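Long-range contact in Bd3459 (Bdellovibrio bacteriovorus, PDB 5CEC), which probably cleaves peptidoglycan cross-links as a predatory serine-type D-Ala-D-Ala peptidase of family S13 and is bound by an ankyrin-repeat immunity protein: residues D87-T92 against V234-P239. The protein carries 1 engineered substitution. Residues are numbered along the deposited sequence; the frame is centred on the assembly and turned at random.
Sequences DYRFKT and VLMSAP
Ser237 holds OG between its own backbone N and carbonyl carbon (chi1 72°), and Arg89 sets CG beside its N (chi1 -66°) before running extended to NE; both side chains thereby reach the backbone of the facing segment. They sit where two antiparallel neighbours of a mixed sheet, strands 91-98 and 231-236, join the loops that link the sheet to helices 72-84 and 240-250. Within the sheet, Leu235 N points almost along the C=O of Thr92, 2.8 Å from its O, while the return bond from Thr92 N to Leu235 O is longer and comes from above the carbonyl plane. Lys91 and Met236 form the non-hydrogen-bonded pair, their chains lying side by side. Past it, Ser237 N donates to Phe90 O at 2.9 Å. The hydroxyl of Ser237, rather than a backbone carbonyl, accepts from Phe90 N at 2.9 Å, while its proton goes to Ala238 O at 2.7 Å, so OG bridges both backbones. The same OG lies in plane at the edge of the Phe90 ring, with Tyr88 CE2 over the centre of one of its faces. Arg89 NH1 also forms a salt bridge with Asp430, and it reaches a lone pair of Ser237 O at 2.9 Å, the oxygen lying somewhat off the guanidinium plane. Pro239, the N-cap residue of helix 240-250, sets its CD over one guanidinium face, toward the rim, 3.6 Å from Arg89 NH2.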
# COMPACT_ATOMS: atom_id res chain seq x y z
N ASP A 87 2.65 -20.78 -4.04
CA ASP A 87 1.46 -21.38 -4.62
C ASP A 87 0.52 -21.96 -3.58
O ASP A 87 -0.50 -22.58 -3.92
CB ASP A 87 1.87 -22.42 -5.64
CG ASP A 87 2.68 -21.82 -6.78
OD1 ASP A 87 2.15 -20.90 -7.43
OD2 ASP A 87 3.83 -22.26 -7.04
N TYR A 88 0.83 -21.76 -2.30
CA TYR A 88 -0.01 -22.29 -1.21
C TYR A 88 -1.41 -21.65 -1.29
O TYR A 88 -1.52 -20.45 -1.55
CB TYR A 88 0.61 -21.93 0.15
CG TYR A 88 -0.19 -22.41 1.33
CD1 TYR A 88 -0.11 -23.72 1.75
CD2 TYR A 88 -1.04 -21.54 2.03
CE1 TYR A 88 -0.84 -24.17 2.83
CE2 TYR A 88 -1.76 -21.98 3.12
CZ TYR A 88 -1.67 -23.30 3.51
OH TYR A 88 -2.39 -23.75 4.60
N ARG A 89 -2.44 -22.45 -1.03
CA ARG A 89 -3.79 -21.93 -0.87
C ARG A 89 -4.36 -22.28 0.50
O ARG A 89 -4.12 -23.36 1.02
CB ARG A 89 -4.69 -22.48 -1.97
CG ARG A 89 -4.32 -22.00 -3.36
CD ARG A 89 -5.02 -22.78 -4.44
NE ARG A 89 -4.68 -22.34 -5.78
CZ ARG A 89 -5.39 -21.50 -6.52
NH1 ARG A 89 -6.45 -20.86 -6.03
NH2 ARG A 89 -4.97 -21.22 -7.75
N PHE A 90 -5.08 -21.32 1.09
CA PHE A 90 -5.76 -21.51 2.34
C PHE A 90 -7.05 -22.24 2.01
O PHE A 90 -7.89 -21.72 1.27
CB PHE A 90 -6.04 -20.15 2.98
CG PHE A 90 -4.77 -19.46 3.42
CD1 PHE A 90 -4.04 -18.66 2.56
CD2 PHE A 90 -4.29 -19.64 4.71
CE1 PHE A 90 -2.84 -18.07 2.96
CE2 PHE A 90 -3.09 -19.06 5.12
CZ PHE A 90 -2.38 -18.26 4.25
N LYS A 91 -7.20 -23.44 2.57
CA LYS A 91 -8.29 -24.36 2.19
C LYS A 91 -9.36 -24.34 3.27
O LYS A 91 -9.33 -25.15 4.21
CB LYS A 91 -7.73 -25.76 1.95
CG LYS A 91 -6.68 -25.77 0.86
CD LYS A 91 -5.99 -27.13 0.76
CE LYS A 91 -4.63 -27.02 0.10
NZ LYS A 91 -3.68 -26.09 0.80
N THR A 92 -10.30 -23.39 3.16
CA THR A 92 -11.42 -23.30 4.11
C THR A 92 -12.39 -24.43 3.75
O THR A 92 -12.71 -24.63 2.57
CB THR A 92 -12.10 -21.93 3.99
OG1 THR A 92 -11.14 -20.91 4.25
CG2 THR A 92 -13.25 -21.79 4.98
N VAL A 234 -14.62 -27.68 -0.23
CA VAL A 234 -13.46 -26.82 -0.00
C VAL A 234 -13.60 -25.56 -0.83
O VAL A 234 -13.98 -25.59 -2.01
CB VAL A 234 -12.10 -27.53 -0.23
CG1 VAL A 234 -11.86 -27.88 -1.70
CG2 VAL A 234 -10.96 -26.66 0.29
N LEU A 235 -13.30 -24.44 -0.18
CA LEU A 235 -13.23 -23.12 -0.80
C LEU A 235 -11.78 -22.66 -0.67
O LEU A 235 -11.36 -22.16 0.38
CB LEU A 235 -14.15 -22.14 -0.07
CG LEU A 235 -14.23 -20.74 -0.68
CD1 LEU A 235 -15.22 -20.72 -1.84
CD2 LEU A 235 -14.60 -19.71 0.39
N MET A 236 -11.01 -22.82 -1.73
CA MET A 236 -9.60 -22.45 -1.67
C MET A 236 -9.43 -20.96 -1.94
O MET A 236 -10.06 -20.40 -2.83
CB MET A 236 -8.78 -23.22 -2.68
CG MET A 236 -8.83 -24.71 -2.47
SD MET A 236 -7.44 -25.55 -3.22
CE MET A 236 -7.86 -25.35 -4.95
N SER A 237 -8.56 -20.32 -1.16
CA SER A 237 -8.14 -18.97 -1.49
C SER A 237 -7.40 -18.93 -2.81
O SER A 237 -6.94 -19.97 -3.32
CB SER A 237 -7.23 -18.38 -0.41
OG SER A 237 -5.95 -18.98 -0.43
N ALA A 238 -7.24 -17.73 -3.34
CA ALA A 238 -6.20 -17.43 -4.33
C ALA A 238 -4.85 -17.89 -3.77
O ALA A 238 -4.67 -17.97 -2.54
CB ALA A 238 -6.19 -15.92 -4.66
N PRO A 239 -3.90 -18.16 -4.66
CA PRO A 239 -2.60 -18.58 -4.13
C PRO A 239 -1.96 -17.48 -3.28
O PRO A 239 -2.22 -16.28 -3.45
CB PRO A 239 -1.77 -18.88 -5.37
CG PRO A 239 -2.50 -18.30 -6.53
CD PRO A 239 -3.93 -18.12 -6.13
O HOH W 1 -10.34 -19.78 2.04